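Local structure of lactate dehydrogenase (Eimeria maxima, 6CT6) at residues Ile110-Gly115 with Gln142-Val147; Leu194-Thr199 with Gln303-Leu308. The protein probably catalyses the NADH-dependent interconversion of pyruvate and lactate. All blocks are in the same frame, centred on the assembly; numbering follows the deposited sequence.

Contact 1: Ile110-Gly115 with Gln142-Val147. With NAI (1,4-dihydronicotinamide adenine dinucleotide), chain D.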
loop_
_atom_site.group_PDB
_atom_site.type_symbol
_atom_site.label_atom_id
_atom_site.label_comp_id
_atom_site.label_asym_id
_atom_site.label_seq_id
_atom_site.Cartn_x
_atom_site.Cartn_y
_atom_site.Cartn_z
ATOM N N ILE B 110 -4.093 -8.076 24.624
ATOM C CA ILE B 110 -4.278 -6.885 23.798
ATOM C C ILE B 110 -5.692 -6.850 23.234
ATOM O O ILE B 110 -6.347 -5.802 23.226
ATOM C CB ILE B 110 -3.214 -6.841 22.684
ATOM C CG1 ILE B 110 -1.832 -6.596 23.292
ATOM C CG2 ILE B 110 -3.545 -5.759 21.653
ATOM C CD1 ILE B 110 -0.680 -6.785 22.322
ATOM N N MET B 111 -6.185 -7.995 22.756
ATOM C CA MET B 111 -7.545 -8.053 22.227
ATOM C C MET B 111 -8.570 -7.613 23.263
ATOM O O MET B 111 -9.604 -7.038 22.905
ATOM C CB MET B 111 -7.865 -9.472 21.753
ATOM C CG MET B 111 -7.085 -9.925 20.528
ATOM S SD MET B 111 -7.347 -8.908 19.056
ATOM C CE MET B 111 -5.994 -7.739 19.172
ATOM N N ARG B 112 -8.306 -7.867 24.547
ATOM C CA ARG B 112 -9.275 -7.529 25.581
ATOM C C ARG B 112 -9.220 -6.052 25.953
ATOM O O ARG B 112 -10.257 -5.471 26.294
ATOM C CB ARG B 112 -9.054 -8.424 26.800
ATOM C CG ARG B 112 -9.472 -9.869 26.533
ATOM C CD ARG B 112 -9.053 -10.830 27.629
ATOM N NE ARG B 112 -9.509 -12.192 27.343
ATOM C CZ ARG B 112 -8.967 -13.294 27.853
ATOM N NH1 ARG B 112 -7.929 -13.214 28.677
ATOM N NH2 ARG B 112 -9.457 -14.484 27.532
ATOM N N GLU B 113 -8.043 -5.424 25.883
ATOM C CA GLU B 113 -7.979 -3.969 25.989
ATOM C C GLU B 113 -8.724 -3.313 24.828
ATOM O O GLU B 113 -9.479 -2.354 25.021
ATOM C CB GLU B 113 -6.522 -3.498 26.020
ATOM C CG GLU B 113 -5.647 -4.132 27.104
ATOM C CD GLU B 113 -6.071 -3.749 28.511
ATOM O OE1 GLU B 113 -6.649 -2.658 28.689
ATOM O OE2 GLU B 113 -5.818 -4.543 29.439
ATOM N N VAL B 114 -8.514 -3.816 23.607
ATOM C CA VAL B 114 -9.192 -3.256 22.438
ATOM C C VAL B 114 -10.702 -3.409 22.580
ATOM O O VAL B 114 -11.465 -2.457 22.366
ATOM C CB VAL B 114 -8.672 -3.916 21.145
ATOM C CG1 VAL B 114 -9.547 -3.552 19.943
ATOM C CG2 VAL B 114 -7.236 -3.497 20.882
ATOM N N GLY B 115 -11.159 -4.611 22.932
ATOM C CA GLY B 115 -12.581 -4.818 23.145
ATOM C C GLY B 115 -13.170 -3.843 24.143
ATOM O O GLY B 115 -14.241 -3.277 23.917
ATOM N N GLN B 142 -14.874 -9.899 21.087
ATOM C CA GLN B 142 -16.321 -9.866 21.284
ATOM C C GLN B 142 -16.675 -9.866 22.764
ATOM O O GLN B 142 -17.477 -9.046 23.226
ATOM C CB GLN B 142 -16.972 -11.060 20.579
ATOM C CG GLN B 142 -18.500 -11.001 20.520
ATOM C CD GLN B 142 -19.159 -11.282 21.858
ATOM O OE1 GLN B 142 -18.766 -12.199 22.577
ATOM N NE2 GLN B 142 -20.156 -10.477 22.205
ATOM N N GLU B 143 -16.085 -10.791 23.524
ATOM C CA GLU B 143 -16.429 -10.919 24.935
ATOM C C GLU B 143 -16.098 -9.645 25.701
ATOM O O GLU B 143 -16.889 -9.193 26.538
ATOM C CB GLU B 143 -15.702 -12.123 25.531
ATOM C CG GLU B 143 -16.139 -13.439 24.909
ATOM C CD GLU B 143 -15.139 -14.560 25.115
ATOM O OE1 GLU B 143 -14.101 -14.324 25.767
ATOM O OE2 GLU B 143 -15.392 -15.679 24.619
ATOM N N ALA B 144 -14.944 -9.039 25.415
ATOM C CA ALA B 144 -14.555 -7.819 26.113
ATOM C C ALA B 144 -15.387 -6.621 25.674
ATOM O O ALA B 144 -15.633 -5.716 26.477
ATOM C CB ALA B 144 -13.071 -7.537 25.887
ATOM N N ALA B 145 -15.826 -6.593 24.416
ATOM C CA ALA B 145 -16.591 -5.462 23.901
ATOM C C ALA B 145 -18.087 -5.621 24.119
ATOM O O ALA B 145 -18.794 -4.617 24.267
ATOM C CB ALA B 145 -16.313 -5.273 22.406
ATOM N N ASN B 146 -18.584 -6.856 24.138
ATOM C CA ASN B 146 -20.003 -7.131 24.359
ATOM C C ASN B 146 -20.864 -6.569 23.227
ATOM O O ASN B 146 -21.980 -6.094 23.450
ATOM C CB ASN B 146 -20.465 -6.581 25.710
ATOM C CG ASN B 146 -21.795 -7.164 26.154
ATOM O OD1 ASN B 146 -22.024 -8.369 26.050
ATOM N ND2 ASN B 146 -22.685 -6.306 26.640
ATOM N N VAL B 147 -20.346 -6.625 22.004
ATOM C CA VAL B 147 -21.109 -6.196 20.830
ATOM C C VAL B 147 -21.980 -7.352 20.355
ATOM O O VAL B 147 -21.672 -8.518 20.645
ATOM C CB VAL B 147 -20.190 -5.711 19.697
ATOM C CG1 VAL B 147 -19.461 -4.440 20.103
ATOM C CG2 VAL B 147 -19.206 -6.805 19.289
HETATM P PA NAI D . 2.517 -5.314 12.456
HETATM O O1A NAI D . 3.444 -5.704 13.586
HETATM O O2A NAI D . 3.082 -4.642 11.226
HETATM O O5B NAI D . 1.391 -4.350 13.077
HETATM C C5B NAI D . 0.830 -4.613 14.360
HETATM C C4B NAI D . 0.670 -3.283 15.076
HETATM O O4B NAI D . -0.171 -3.398 16.225
HETATM C C3B NAI D . 2.007 -2.735 15.569
HETATM O O3B NAI D . 2.271 -1.484 14.932
HETATM C C2B NAI D . 1.830 -2.568 17.066
HETATM O O2B NAI D . 2.490 -1.410 17.580
HETATM C C1B NAI D . 0.321 -2.447 17.163
HETATM N N9A NAI D . -0.248 -2.660 18.512
HETATM C C8A NAI D . 0.208 -3.418 19.530
HETATM N N7A NAI D . -0.630 -3.317 20.598
HETATM C C5A NAI D . -1.628 -2.479 20.260
HETATM C C6A NAI D . -2.843 -1.926 20.891
HETATM N N6A NAI D . -3.181 -2.255 22.155
HETATM N N1A NAI D . -3.608 -1.080 20.164
HETATM C C2A NAI D . -3.296 -0.736 18.900
HETATM N N3A NAI D . -2.208 -1.200 18.270
HETATM C C4A NAI D . -1.362 -2.053 18.886
HETATM O O3 NAI D . 1.684 -6.626 12.013
HETATM P PN NAI D . 0.824 -6.778 10.651
HETATM O O1N NAI D . 1.738 -7.279 9.558
HETATM O O2N NAI D . 0.009 -5.524 10.441
HETATM O O5D NAI D . -0.161 -7.987 11.057
HETATM C C5D NAI D . -1.102 -7.790 12.106
HETATM C C4D NAI D . -1.826 -9.079 12.469
HETATM O O4D NAI D . -2.551 -9.601 11.348
HETATM C C3D NAI D . -0.850 -10.161 12.903
HETATM O O3D NAI D . -1.374 -10.818 14.060
HETATM C C2D NAI D . -0.804 -11.106 11.725
HETATM O O2D NAI D . -0.451 -12.441 12.085
HETATM C C1D NAI D . -2.236 -10.992 11.230
HETATM N N1N NAI D . -2.505 -11.492 9.876
HETATM C C2N NAI D . -3.707 -12.048 9.710
HETATM C C3N NAI D . -4.129 -12.555 8.502
HETATM C C7N NAI D . -5.499 -13.164 8.447
HETATM O O7N NAI D . -6.273 -12.963 9.370
HETATM N N7N NAI D . -5.842 -13.921 7.412
HETATM C C4N NAI D . -3.245 -12.502 7.284
HETATM C C5N NAI D . -1.960 -11.875 7.585
HETATM C C6N NAI D . -1.646 -11.390 8.854
HETATM O O HOH W 1 -12.067 -11.991 26.167
HETATM O O HOH W 2 -11.277 -15.103 25.154
#
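Gly115 meets Ala144 and Ala145 where two helices come close together. The helices are 104-121 and 134-145. The CA atoms of Gly115 and Ala145 are only 4.1 Å apart, and no side chain of Gly115 stands between the backbones. The carbonyl oxygen of Gly115 lies 3.2 Å from CA of Ala145. This is a CA-H...O contact, and its angle of 124° at the hydrogen is far from straight. CB of Ala145 presses on the same oxygen. One turn earlier on helix 104-121, O of Arg112 lies 3.5 Å from CB of Ala144. Small residues thus make up the tight part, and no direct hydrogen bond crosses it.

The other side is looser and wet. The Arg112 chain is extended (chi2 170°, chi3 178°), which carries the guanidinium out past Ala144 to the level of Glu143. Its guanidinium turns an edge toward Glu143, but Arg112 NH2 and Glu143 OE1 stay 5.0 Å apart. Two waters bridge them. One accepts from Arg112 NE at 2.8 Å, in the guanidinium plane at its edge. The other accepts from Arg112 NH2 at 3.1 Å. Both donate to Glu143 OE1. The direct salt-bridge partner of Arg112 NH2 is Asp327, near the end of helix 303-328.

Beyond the helix end, Asn146 turns to positive phi. Gln142 NE2 donates to O of Val147 at 2.9 Å, in the carbonyl plane, and secures the turn. On the far side of helix 104-121, CG2 of Ile110 lies 3.6 Å from N6A of the NADH adenine. Each helix connects two parallel strands: 104-121 joins 80-83 to 126-129, and 134-145 joins 126-129 to 152-155. The contact is therefore the packing of successive crossover helices in a Rossmann-type NAD-binding domain.

Contact 2: Leu194-Thr199 with Gln303-Leu308. With GLC (alpha-D-glucopyranose), chain E.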
loop_
_atom_site.group_PDB
_atom_site.type_symbol
_atom_site.label_atom_id
_atom_site.label_comp_id
_atom_site.label_asym_id
_atom_site.label_seq_id
_atom_site.Cartn_x
_atom_site.Cartn_y
_atom_site.Cartn_z
ATOM N N LEU B 194 -12.376 -25.952 -0.487
ATOM C CA LEU B 194 -13.509 -26.770 -0.925
ATOM C C LEU B 194 -13.410 -26.995 -2.429
ATOM O O LEU B 194 -14.085 -26.356 -3.238
ATOM C CB LEU B 194 -14.824 -26.105 -0.539
ATOM C CG LEU B 194 -15.163 -26.096 0.951
ATOM C CD1 LEU B 194 -16.405 -25.255 1.209
ATOM C CD2 LEU B 194 -15.368 -27.511 1.470
ATOM N N MET B 195 -12.556 -27.952 -2.802
ATOM C CA MET B 195 -12.286 -28.198 -4.214
ATOM C C MET B 195 -13.543 -28.619 -4.963
ATOM O O MET B 195 -13.649 -28.382 -6.173
ATOM C CB MET B 195 -11.198 -29.262 -4.359
ATOM C CG MET B 195 -9.939 -28.978 -3.551
ATOM S SD MET B 195 -9.276 -27.315 -3.816
ATOM C CE MET B 195 -8.437 -27.523 -5.383
ATOM N N ARG B 196 -14.506 -29.231 -4.270
ATOM C CA ARG B 196 -15.724 -29.685 -4.934
ATOM C C ARG B 196 -16.612 -28.518 -5.348
ATOM O O ARG B 196 -17.394 -28.645 -6.297
ATOM C CB ARG B 196 -16.495 -30.636 -4.015
ATOM C CG ARG B 196 -17.835 -31.104 -4.573
ATOM C CD ARG B 196 -18.412 -32.256 -3.755
ATOM N NE ARG B 196 -18.944 -31.830 -2.462
ATOM C CZ ARG B 196 -20.198 -31.440 -2.245
ATOM N NH1 ARG B 196 -21.075 -31.403 -3.237
ATOM N NH2 ARG B 196 -20.578 -31.079 -1.023
ATOM N N TYR B 197 -16.504 -27.382 -4.660
ATOM C CA TYR B 197 -17.368 -26.233 -4.894
ATOM C C TYR B 197 -16.751 -25.197 -5.831
ATOM O O TYR B 197 -17.361 -24.146 -6.053
ATOM C CB TYR B 197 -17.728 -25.562 -3.567
ATOM C CG TYR B 197 -18.846 -26.224 -2.784
ATOM C CD1 TYR B 197 -20.178 -25.926 -3.052
ATOM C CD2 TYR B 197 -18.572 -27.117 -1.755
ATOM C CE1 TYR B 197 -21.205 -26.513 -2.331
ATOM C CE2 TYR B 197 -19.594 -27.709 -1.027
ATOM C CZ TYR B 197 -20.908 -27.400 -1.320
ATOM O OH TYR B 197 -21.932 -27.982 -0.605
ATOM N N ILE B 198 -15.564 -25.456 -6.382
ATOM C CA ILE B 198 -14.970 -24.517 -7.329
ATOM C C ILE B 198 -15.817 -24.498 -8.591
ATOM O O ILE B 198 -16.130 -25.554 -9.158
ATOM C CB ILE B 198 -13.518 -24.902 -7.658
ATOM C CG1 ILE B 198 -12.633 -24.855 -6.406
ATOM C CG2 ILE B 198 -12.953 -23.976 -8.747
ATOM C CD1 ILE B 198 -11.248 -25.448 -6.629
ATOM N N THR B 199 -16.188 -23.302 -9.045
ATOM C CA THR B 199 -16.903 -23.166 -10.303
ATOM C C THR B 199 -16.256 -22.095 -11.168
ATOM O O THR B 199 -15.631 -21.153 -10.668
ATOM C CB THR B 199 -18.391 -22.820 -10.103
ATOM O OG1 THR B 199 -18.524 -21.510 -9.538
ATOM C CG2 THR B 199 -19.074 -23.843 -9.203
ATOM N N GLN B 303 -19.788 -36.278 3.567
ATOM C CA GLN B 303 -19.208 -36.876 4.767
ATOM C C GLN B 303 -17.707 -36.613 4.849
ATOM O O GLN B 303 -17.193 -36.238 5.908
ATOM C CB GLN B 303 -19.505 -38.375 4.793
ATOM C CG GLN B 303 -20.976 -38.705 4.583
ATOM C CD GLN B 303 -21.891 -37.859 5.445
ATOM O OE1 GLN B 303 -21.741 -37.810 6.666
ATOM N NE2 GLN B 303 -22.836 -37.175 4.811
ATOM N N GLU B 304 -16.985 -36.805 3.742
ATOM C CA GLU B 304 -15.550 -36.533 3.753
ATOM C C GLU B 304 -15.267 -35.093 4.158
ATOM O O GLU B 304 -14.357 -34.827 4.953
ATOM C CB GLU B 304 -14.936 -36.820 2.381
ATOM C CG GLU B 304 -13.514 -36.280 2.225
ATOM C CD GLU B 304 -12.880 -36.642 0.898
ATOM O OE1 GLU B 304 -13.331 -37.618 0.263
ATOM O OE2 GLU B 304 -11.929 -35.942 0.488
ATOM N N GLU B 305 -16.030 -34.145 3.612
ATOM C CA GLU B 305 -15.795 -32.739 3.915
ATOM C C GLU B 305 -16.108 -32.430 5.375
ATOM O O GLU B 305 -15.377 -31.672 6.024
ATOM C CB GLU B 305 -16.624 -31.869 2.972
ATOM C CG GLU B 305 -16.150 -31.953 1.522
ATOM C CD GLU B 305 -17.206 -31.524 0.519
ATOM O OE1 GLU B 305 -18.341 -31.206 0.932
ATOM O OE2 GLU B 305 -16.898 -31.514 -0.692
ATOM N N LYS B 306 -17.183 -33.014 5.912
ATOM C CA LYS B 306 -17.467 -32.875 7.338
ATOM C C LYS B 306 -16.308 -33.393 8.181
ATOM O O LYS B 306 -15.962 -32.798 9.207
ATOM C CB LYS B 306 -18.751 -33.620 7.694
ATOM C CG LYS B 306 -20.028 -32.931 7.253
ATOM C CD LYS B 306 -21.208 -33.876 7.369
ATOM C CE LYS B 306 -22.513 -33.195 7.007
ATOM N NZ LYS B 306 -23.450 -34.132 6.335
ATOM N N LYS B 307 -15.702 -34.507 7.765
ATOM C CA LYS B 307 -14.555 -35.045 8.490
ATOM C C LYS B 307 -13.404 -34.047 8.489
ATOM O O LYS B 307 -12.828 -33.741 9.540
ATOM C CB LYS B 307 -14.120 -36.372 7.861
ATOM C CG LYS B 307 -12.860 -36.994 8.464
ATOM C CD LYS B 307 -12.174 -37.915 7.464
ATOM C CE LYS B 307 -10.890 -38.508 8.026
ATOM N NZ LYS B 307 -11.146 -39.484 9.120
ATOM N N LEU B 308 -13.054 -33.534 7.307
ATOM C CA LEU B 308 -11.978 -32.555 7.214
ATOM C C LEU B 308 -12.290 -31.313 8.039
ATOM O O LEU B 308 -11.428 -30.811 8.768
ATOM C CB LEU B 308 -11.740 -32.190 5.752
ATOM C CG LEU B 308 -11.158 -33.332 4.914
ATOM C CD1 LEU B 308 -11.352 -33.096 3.422
ATOM C CD2 LEU B 308 -9.682 -33.513 5.231
HETATM C C1 GLC E . -8.887 -33.309 -0.250
HETATM C C2 GLC E . -10.109 -32.719 -1.038
HETATM C C3 GLC E . -10.100 -33.207 -2.503
HETATM C C4 GLC E . -8.752 -32.834 -3.057
HETATM C C5 GLC E . -7.770 -33.766 -2.377
HETATM C C6 GLC E . -6.425 -33.522 -3.088
HETATM O O1 GLC E . -9.227 -34.571 0.253
HETATM O O2 GLC E . -11.315 -33.122 -0.448
HETATM O O3 GLC E . -11.078 -32.517 -3.229
HETATM O O4 GLC E . -8.726 -33.106 -4.433
HETATM O O5 GLC E . -7.660 -33.387 -1.017
HETATM O O6 GLC E . -6.172 -32.143 -3.061
HETATM O O HOH W 3 -14.781 -29.783 -1.572
#
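The turn carrying Arg196 and the first turn of the helix carrying Glu305 keep their backbones well apart, with the two CA atoms 9.4 Å from each other. The gap is bridged by a two-pronged, side-on salt bridge within the alpha/beta C-terminal domain of the dehydrogenase. Residues 194-198 link strand 192-193 to strand 199-200, and helix 303-328 is the last helix of the chain.

Arg196 NE donates to Glu305 OE2 at 2.7 Å. Its NH2 donates to Glu305 OE1 at 3.0 Å, nearly straight at 168°, and meets the syn lone pair. The guanidinium and carboxylate planes, 16° apart, are nearly coplanar, although Arg196 NE stands somewhat out of the carboxylate plane at OE2. The arginine runs out extended and then bends at chi3 (74°), which turns its NE edge to the acid. Glu305 comes straight out from its helix to meet it.

A water adds a third link. It accepts from the backbone N of Arg196 at 2.8 Å and donates to Glu305 OE2 at 2.9 Å. OE2 is thus held by both the side chain and, through water, the backbone of one residue. Arg196 NH2 has a second acceptor, the carbonyl oxygen of Asp300. The start of the helix and the arginine would both be expected to keep Glu305 negatively charged. The edge of the Tyr197 ring, at CE2, approaches OE1 obliquely.

The bound glucose lies beside the salt bridge. CB of Met195 is 3.4 Å from its O3. On the helix side, the glucose hydroxyls O1 and O2 both donate to a single atom, Glu304 OE2, each at 3.0 Å.

Overall arrangement
From the N terminus, the chain first lays down the early strands and helices of the nucleotide-binding half. Within that half, contact 1 closes a short loop of 26 residues that contains strand 126-129. It ties two helices of the NAD-binding domain together. Contact 2 opens later and closes a much longer loop of 103 residues. It ties a turn of the small antiparallel sheet to the start of the last helix, in the C-terminal domain. The loops are in series, neither nested nor crossed. The centres of contacts 1 and 2 are about 33 Å apart, their nearest atoms about 22 Å. Helix 303-328 still relates them: it begins at contact 2, and Asp327 near its end reaches contact 1.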